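Local atomic coordinates of D-glycero-D-manno-heptose 1-phosphate kinase (Bacteroides thetaiotaomicron, PDB entry 3K85), a protein that probably transfers a phosphate from ATP to D-glycero-D-manno-heptose 1-phosphate, as a kinase of the GHMP family. Residues 34-39 and 161-166; 8-13 and 103-108; 119-124 and 138-143. One frame throughout, in Å; residues are numbered along the deposited sequence.

Contact 1 of 3, residues 34-39 and 161-166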
# COMPACT_ATOMS: atom_id res chain seq x y z
N ASN A 34 -6.80 -3.20 9.36
CA ASN A 34 -6.13 -3.10 10.65
C ASN A 34 -4.74 -2.49 10.48
O ASN A 34 -4.23 -2.33 9.37
CB ASN A 34 -6.02 -4.48 11.33
CG ASN A 34 -5.30 -5.50 10.47
OD1 ASN A 34 -4.46 -5.16 9.65
ND2 ASN A 34 -5.63 -6.78 10.68
N ALA A 35 -4.12 -2.16 11.61
CA ALA A 35 -2.82 -1.51 11.57
C ALA A 35 -2.01 -1.85 12.80
O ALA A 35 -2.54 -1.78 13.91
CB ALA A 35 -3.01 -0.00 11.47
N THR A 36 -0.75 -2.20 12.61
CA THR A 36 0.11 -2.53 13.73
C THR A 36 0.53 -1.27 14.50
O THR A 36 0.57 -0.18 13.93
CB THR A 36 1.33 -3.29 13.26
OG1 THR A 36 1.89 -2.61 12.13
CG2 THR A 36 0.95 -4.71 12.87
N ILE A 37 0.81 -1.43 15.79
CA ILE A 37 1.20 -0.33 16.66
C ILE A 37 2.50 -0.64 17.41
O ILE A 37 2.91 -1.79 17.49
CB ILE A 37 0.08 -0.04 17.69
CG1 ILE A 37 -0.16 -1.27 18.57
CG2 ILE A 37 -1.20 0.35 16.97
CD1 ILE A 37 -1.20 -1.03 19.66
N ASN A 38 3.13 0.40 17.97
CA ASN A 38 4.40 0.23 18.68
C ASN A 38 4.44 -0.55 19.99
O ASN A 38 5.26 -0.25 20.86
CB ASN A 38 5.07 1.60 18.89
CG ASN A 38 4.19 2.56 19.65
OD1 ASN A 38 3.04 2.26 19.97
ND2 ASN A 38 4.73 3.74 19.94
N LEU A 39 3.56 -1.54 20.14
CA LEU A 39 3.55 -2.40 21.32
C LEU A 39 3.94 -3.76 20.75
O LEU A 39 3.26 -4.28 19.87
CB LEU A 39 2.16 -2.44 21.97
CG LEU A 39 1.92 -1.33 23.00
CD1 LEU A 39 2.48 -0.00 22.51
CD2 LEU A 39 0.43 -1.21 23.26
N GLN A 161 -2.76 -12.98 12.95
CA GLN A 161 -1.52 -13.57 12.46
C GLN A 161 -0.91 -12.76 11.31
O GLN A 161 0.29 -12.50 11.28
CB GLN A 161 -1.73 -15.01 12.00
CG GLN A 161 -1.96 -16.02 13.13
CD GLN A 161 -3.39 -16.05 13.64
OE1 GLN A 161 -4.20 -15.18 13.34
NE2 GLN A 161 -3.70 -17.07 14.43
N TYR A 162 -1.76 -12.35 10.38
CA TYR A 162 -1.29 -11.61 9.21
C TYR A 162 -0.81 -10.21 9.54
O TYR A 162 0.18 -9.73 8.97
CB TYR A 162 -2.40 -11.57 8.15
CG TYR A 162 -2.60 -12.88 7.44
CD1 TYR A 162 -1.89 -13.17 6.27
CD2 TYR A 162 -3.42 -13.88 7.97
CE1 TYR A 162 -1.99 -14.41 5.65
CE2 TYR A 162 -3.52 -15.14 7.35
CZ TYR A 162 -2.80 -15.40 6.20
OH TYR A 162 -2.84 -16.65 5.62
N ALA A 163 -1.50 -9.53 10.46
CA ALA A 163 -1.10 -8.18 10.84
C ALA A 163 0.32 -8.24 11.43
O ALA A 163 1.20 -7.48 11.03
CB ALA A 163 -2.07 -7.60 11.85
N ALA A 164 0.54 -9.17 12.35
CA ALA A 164 1.84 -9.28 12.98
C ALA A 164 2.99 -9.51 12.01
O ALA A 164 4.04 -8.88 12.13
CB ALA A 164 1.81 -10.40 14.03
N ALA A 165 2.79 -10.41 11.05
CA ALA A 165 3.84 -10.72 10.08
C ALA A 165 4.04 -9.69 8.98
O ALA A 165 5.17 -9.49 8.51
CB ALA A 165 3.58 -12.11 9.46
N PHE A 166 2.96 -9.03 8.57
CA PHE A 166 3.03 -8.03 7.50
C PHE A 166 3.37 -6.62 7.94
O PHE A 166 4.23 -5.99 7.33
CB PHE A 166 1.72 -8.05 6.70
CG PHE A 166 1.61 -9.22 5.76
CD1 PHE A 166 1.95 -9.09 4.41
CD2 PHE A 166 1.20 -10.47 6.24
CE1 PHE A 166 1.88 -10.19 3.55
CE2 PHE A 166 1.13 -11.57 5.39
CZ PHE A 166 1.47 -11.43 4.03
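Ala-163 meets Asn-34 and Thr-36 by van der Waals packing alone, with polar atoms among those that touch. Its CB points toward strand 30-37 and meets the carboxamide of Asn-34. The nearest atom is ND2 of Asn-34, 3.8 Å from CB of Ala-163. Asn-34 OD1 lies 4.1 Å from the same CB, so the methyl group touches both arms of the amide. Thr-36, two residues further along the strand, packs against the helix backbone. Its methyl CG2 stands 3.3 Å from Ala-163 O and 4.3 Å from Ala-163 CB. CA of Thr-36 and CA of Ala-163 are 6.5 Å apart, a close approach that the small alanine allows.

The polar ends of both strand residues bond to other parts of the chain. Thr-36 OG1 sits between its backbone N and carbonyl carbon (chi1 47°), while CG2 lies anti to the carbonyl carbon and faces the helix. OG1 is hydrogen-bonded with Ile-332 O and Gly-168 N. Asn-34 ND2 bonds to Gln-159 OE1, near the start of the same helix, which restrains the amide over the alanine.

All three touching residues are buried. Strand 30-37 pairs with strands 4-15 and 169-175, and helix 159-166 lies against this part of the sheet. This is the alpha-on-beta packing of the N-terminal domain of GHMP kinases, which has the ribosomal protein S5 domain 2-like fold.

Contact 2 of 3, residues 8-13 and 103-108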
# COMPACT_ATOMS: atom_id res chain seq x y z
N ALA A 8 7.63 -8.57 17.16
CA ALA A 8 6.47 -8.42 16.29
C ALA A 8 5.52 -7.44 16.95
O ALA A 8 5.40 -7.42 18.17
CB ALA A 8 5.77 -9.78 16.09
N PRO A 9 4.84 -6.62 16.15
CA PRO A 9 3.91 -5.65 16.73
C PRO A 9 2.50 -6.16 16.93
O PRO A 9 2.07 -7.14 16.31
CB PRO A 9 3.97 -4.50 15.72
CG PRO A 9 4.05 -5.25 14.42
CD PRO A 9 5.05 -6.36 14.72
N LEU A 10 1.77 -5.51 17.83
CA LEU A 10 0.39 -5.85 18.12
C LEU A 10 -0.37 -4.98 17.14
O LEU A 10 0.25 -4.23 16.39
CB LEU A 10 0.03 -5.50 19.56
CG LEU A 10 0.78 -6.25 20.67
CD1 LEU A 10 0.50 -5.59 22.00
CD2 LEU A 10 0.36 -7.72 20.71
N ARG A 11 -1.69 -5.05 17.14
CA ARG A 11 -2.44 -4.27 16.19
C ARG A 11 -3.76 -3.75 16.71
O ARG A 11 -4.26 -4.21 17.72
CB ARG A 11 -2.68 -5.12 14.94
CG ARG A 11 -3.46 -6.40 15.21
CD ARG A 11 -4.94 -6.10 15.44
NE ARG A 11 -5.72 -7.27 15.80
CZ ARG A 11 -6.55 -7.31 16.83
NH1 ARG A 11 -6.69 -6.24 17.60
NH2 ARG A 11 -7.25 -8.41 17.10
N LEU A 12 -4.31 -2.79 15.98
CA LEU A 12 -5.60 -2.20 16.31
C LEU A 12 -6.54 -2.67 15.21
O LEU A 12 -6.19 -2.61 14.03
CB LEU A 12 -5.51 -0.68 16.26
CG LEU A 12 -5.67 0.10 17.56
CD1 LEU A 12 -5.01 -0.63 18.71
CD2 LEU A 12 -5.05 1.47 17.35
N GLY A 13 -7.71 -3.14 15.61
CA GLY A 13 -8.69 -3.59 14.64
C GLY A 13 -9.49 -2.36 14.25
O GLY A 13 -10.41 -1.96 14.96
N THR A 103 11.28 -14.74 26.47
CA THR A 103 10.09 -14.19 25.87
C THR A 103 9.30 -13.23 26.76
O THR A 103 9.12 -13.49 27.94
CB THR A 103 9.15 -15.35 25.46
OG1 THR A 103 9.68 -16.03 24.32
CG2 THR A 103 7.80 -14.85 25.13
N TYR A 104 8.85 -12.12 26.18
CA TYR A 104 8.01 -11.18 26.91
C TYR A 104 7.20 -10.33 25.94
O TYR A 104 7.59 -10.14 24.80
CB TYR A 104 8.84 -10.33 27.91
CG TYR A 104 9.66 -9.20 27.36
CD1 TYR A 104 9.11 -7.93 27.16
CD2 TYR A 104 11.02 -9.38 27.06
CE1 TYR A 104 9.89 -6.86 26.68
CE2 TYR A 104 11.81 -8.32 26.59
CZ TYR A 104 11.24 -7.07 26.40
OH TYR A 104 12.01 -6.04 25.90
N ASN A 105 6.06 -9.85 26.42
CA ASN A 105 5.12 -9.07 25.63
C ASN A 105 4.84 -7.74 26.33
O ASN A 105 5.07 -7.61 27.53
CB ASN A 105 3.82 -9.87 25.50
CG ASN A 105 2.99 -9.47 24.29
OD1 ASN A 105 2.38 -8.40 24.26
ND2 ASN A 105 2.96 -10.34 23.27
N ASP A 106 4.37 -6.74 25.58
CA ASP A 106 4.06 -5.43 26.15
C ASP A 106 2.58 -5.33 26.50
O ASP A 106 2.10 -4.29 26.93
CB ASP A 106 4.41 -4.29 25.18
CG ASP A 106 5.91 -4.08 25.03
OD1 ASP A 106 6.64 -4.30 26.02
OD2 ASP A 106 6.34 -3.67 23.93
N ALA A 107 1.85 -6.43 26.29
CA ALA A 107 0.42 -6.45 26.59
C ALA A 107 -0.02 -7.80 27.17
O ALA A 107 0.41 -8.87 26.72
CB ALA A 107 -0.38 -6.14 25.33
N PRO A 108 -0.89 -7.77 28.20
CA PRO A 108 -1.43 -8.95 28.90
C PRO A 108 -2.23 -9.96 28.05
O PRO A 108 -2.47 -9.74 26.86
CB PRO A 108 -2.25 -8.33 30.03
CG PRO A 108 -2.70 -7.02 29.44
CD PRO A 108 -1.45 -6.53 28.78
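Leu-10 on strand 4-15 meets Asn-105 and Ala-107 where strand 99-105 runs out into a turn. The two strands are not direct partners in the sheet: strand 39-47 lies between them and pairs antiparallel with each. The backbones therefore stay apart. The nearest CA atoms, those of Leu-10 and Ala-107, are 8.5 Å from each other, and side chains bridge the distance.

Leu-10 does the reaching. Its CD1 comes to 3.5 Å from Ala-107 CB, methyl against methyl and tighter than usual van der Waals contact. The amide oxygen of Asn-105 lies beside both leucine branches, with OD1 4.1 Å from Leu-10 CD1 and equally far from Leu-10 CD2.

That oxygen also shapes its own segment. CG of Asn-105 is anti to the backbone N (chi1 -157°), and OD1 reaches forward along the chain to accept from Ala-107 N at 2.9 Å. The donor lies in the carbonyl plane, on a lone pair, with a somewhat bent N-H...O angle of 142°. Asn-105 ND2 is buried without a polar partner in the model. With Asn-105 replaced by alanine, Ala-107 N is likely to lose this acceptor, and the turn and the packing beside Leu-10 would be less firmly set.

OD1 bonded to the backbone N two residues on defines an Asx turn, here at the exit of a sheet strand in the GHMP kinase N-terminal domain.

Contact 3 of 3, residues 119-124 and 138-143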
# COMPACT_ATOMS: atom_id res chain seq x y z
N MSE A 119 2.78 -12.99 19.39
CA MSE A 119 3.89 -13.74 20.00
C MSE A 119 4.29 -14.98 19.21
O MSE A 119 5.49 -15.29 19.10
CB MSE A 119 3.56 -14.13 21.44
CG MSE A 119 4.64 -14.99 22.10
SE MSE A 119 6.42 -14.18 22.16
CE MSE A 119 6.00 -12.79 23.46
N VAL A 120 3.31 -15.70 18.68
CA VAL A 120 3.60 -16.90 17.87
C VAL A 120 4.42 -16.46 16.64
O VAL A 120 5.42 -17.08 16.29
CB VAL A 120 2.29 -17.59 17.39
CG1 VAL A 120 2.62 -18.66 16.35
CG2 VAL A 120 1.57 -18.22 18.57
N VAL A 121 4.00 -15.37 16.00
CA VAL A 121 4.73 -14.85 14.84
C VAL A 121 6.15 -14.50 15.27
O VAL A 121 7.12 -14.88 14.62
CB VAL A 121 4.05 -13.59 14.25
CG1 VAL A 121 4.90 -13.00 13.10
CG2 VAL A 121 2.64 -13.95 13.76
N CYS A 122 6.27 -13.76 16.36
CA CYS A 122 7.58 -13.37 16.87
C CYS A 122 8.46 -14.59 17.09
O CYS A 122 9.60 -14.64 16.63
CB CYS A 122 7.42 -12.59 18.18
SG CYS A 122 8.99 -12.04 18.86
N ILE A 123 7.94 -15.59 17.79
CA ILE A 123 8.71 -16.80 18.04
C ILE A 123 9.11 -17.44 16.72
O ILE A 123 10.27 -17.85 16.54
CB ILE A 123 7.92 -17.81 18.89
CG1 ILE A 123 7.62 -17.19 20.26
CG2 ILE A 123 8.72 -19.08 19.06
CD1 ILE A 123 6.71 -18.05 21.12
N LEU A 124 8.17 -17.52 15.78
CA LEU A 124 8.45 -18.10 14.47
C LEU A 124 9.59 -17.35 13.80
O LEU A 124 10.52 -17.94 13.24
CB LEU A 124 7.20 -18.03 13.58
CG LEU A 124 6.38 -19.32 13.57
CD1 LEU A 124 5.04 -19.09 12.90
CD2 LEU A 124 7.17 -20.40 12.85
N TYR A 138 3.49 -14.50 3.79
CA TYR A 138 2.35 -15.39 3.65
C TYR A 138 2.50 -16.72 4.37
O TYR A 138 1.62 -17.12 5.10
CB TYR A 138 2.00 -15.59 2.17
CG TYR A 138 1.15 -14.46 1.62
CD1 TYR A 138 -0.21 -14.38 1.91
CD2 TYR A 138 1.72 -13.46 0.82
CE1 TYR A 138 -0.99 -13.31 1.43
CE2 TYR A 138 0.95 -12.39 0.33
CZ TYR A 138 -0.41 -12.32 0.63
OH TYR A 138 -1.17 -11.30 0.12
N GLU A 139 3.63 -17.39 4.17
CA GLU A 139 3.88 -18.68 4.81
C GLU A 139 3.90 -18.59 6.34
O GLU A 139 3.39 -19.47 7.03
CB GLU A 139 5.20 -19.28 4.34
CG GLU A 139 5.28 -19.59 2.85
CD GLU A 139 5.34 -18.34 1.98
OE1 GLU A 139 5.71 -17.26 2.49
OE2 GLU A 139 5.04 -18.45 0.76
N THR A 140 4.51 -17.53 6.87
CA THR A 140 4.62 -17.33 8.31
C THR A 140 3.26 -17.11 8.97
O THR A 140 2.97 -17.68 10.02
CB THR A 140 5.54 -16.13 8.62
OG1 THR A 140 6.87 -16.48 8.24
CG2 THR A 140 5.51 -15.78 10.09
N SER A 141 2.43 -16.29 8.34
CA SER A 141 1.11 -16.03 8.88
C SER A 141 0.31 -17.32 8.93
O SER A 141 -0.27 -17.67 9.95
CB SER A 141 0.38 -15.01 8.02
OG SER A 141 1.20 -13.87 7.81
N ARG A 142 0.26 -18.01 7.81
CA ARG A 142 -0.48 -19.26 7.69
C ARG A 142 0.03 -20.31 8.68
O ARG A 142 -0.75 -20.99 9.35
CB ARG A 142 -0.37 -19.74 6.23
CG ARG A 142 -0.52 -21.23 5.96
CD ARG A 142 0.09 -21.52 4.58
NE ARG A 142 0.15 -22.94 4.23
CZ ARG A 142 0.71 -23.40 3.11
NH1 ARG A 142 1.25 -22.55 2.24
NH2 ARG A 142 0.72 -24.70 2.85
N LEU A 143 1.35 -20.44 8.79
CA LEU A 143 1.90 -21.41 9.73
C LEU A 143 1.54 -21.04 11.16
O LEU A 143 1.31 -21.91 12.00
CB LEU A 143 3.42 -21.48 9.60
CG LEU A 143 4.09 -22.43 10.59
CD1 LEU A 143 3.47 -23.83 10.50
CD2 LEU A 143 5.57 -22.49 10.29
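Two first torsions set the methyl groups of Val-121 and Thr-140 facing each other. In Val-121, CG1 extends anti to the backbone N (chi1 175°). In Thr-140, CG2 takes the matching place, anti to its own N, while OG1 stands beside the N (chi1 -68°). The two methyls meet at 4.1 Å, Val-121 CG1 to Thr-140 CG2, and the side chains cross at about a right angle. With this setting the threonine hydroxyl bonds back to Gly-136 O, one turn earlier, and leaves its methyl to the contact.

Leu-124 makes the larger share. Leu-124 CD1 rests 3.8 Å from Thr-140 O. The same CD1 is 4.2 Å from CG of Leu-143. Its other branch packs on the next turn of the second helix, with Leu-124 CD2 3.7 Å from Leu-143 CD2. These two leucines meet obliquely. CG of Leu-143 stands anti to the backbone N, which swings the branched end toward Leu-124.

The helix segments approach to 9.8 Å at their axes, with 127° between their directions. Around them, helix 159-166 adds Ala-164 against Val-121, and Leu-135 packs on Thr-140 and Leu-143.

All four touching residues are buried, and what they present to each other is mainly methyl groups. The contact therefore rests on shape and on exclusion of water. The hydroxyl of Thr-140 is spent on Gly-136 O, Leu-124 CD1 rests near its carbonyl oxygen, and charge plays no part.

In the fold
From the N terminus, strand 4-15 opens contact 2 with residues 8-13. Strand 30-37 then opens contact 1 with residues 34-39. Contact 2 closes first, at 103-108, so the two loops cross. Contact 3 follows contact 2 in series: it joins helices 115-131 and 137-151 and is nested inside the long loop that contact 1 closes at 161-166. Contacts 1 and 2 share a sheet, where Leu-10 and Leu-12 pair with residues of 34-39. Contacts 1 and 3 meet where Ser-141 packs on helix 159-166. Selenomethionine Met-119 touches Thr-103 and Asn-105, linking contact 3 to contact 2. Contact 1 ties helix 159-166 to the sheet, contact 2 ties two of its strands, and contact 3 joins two helices.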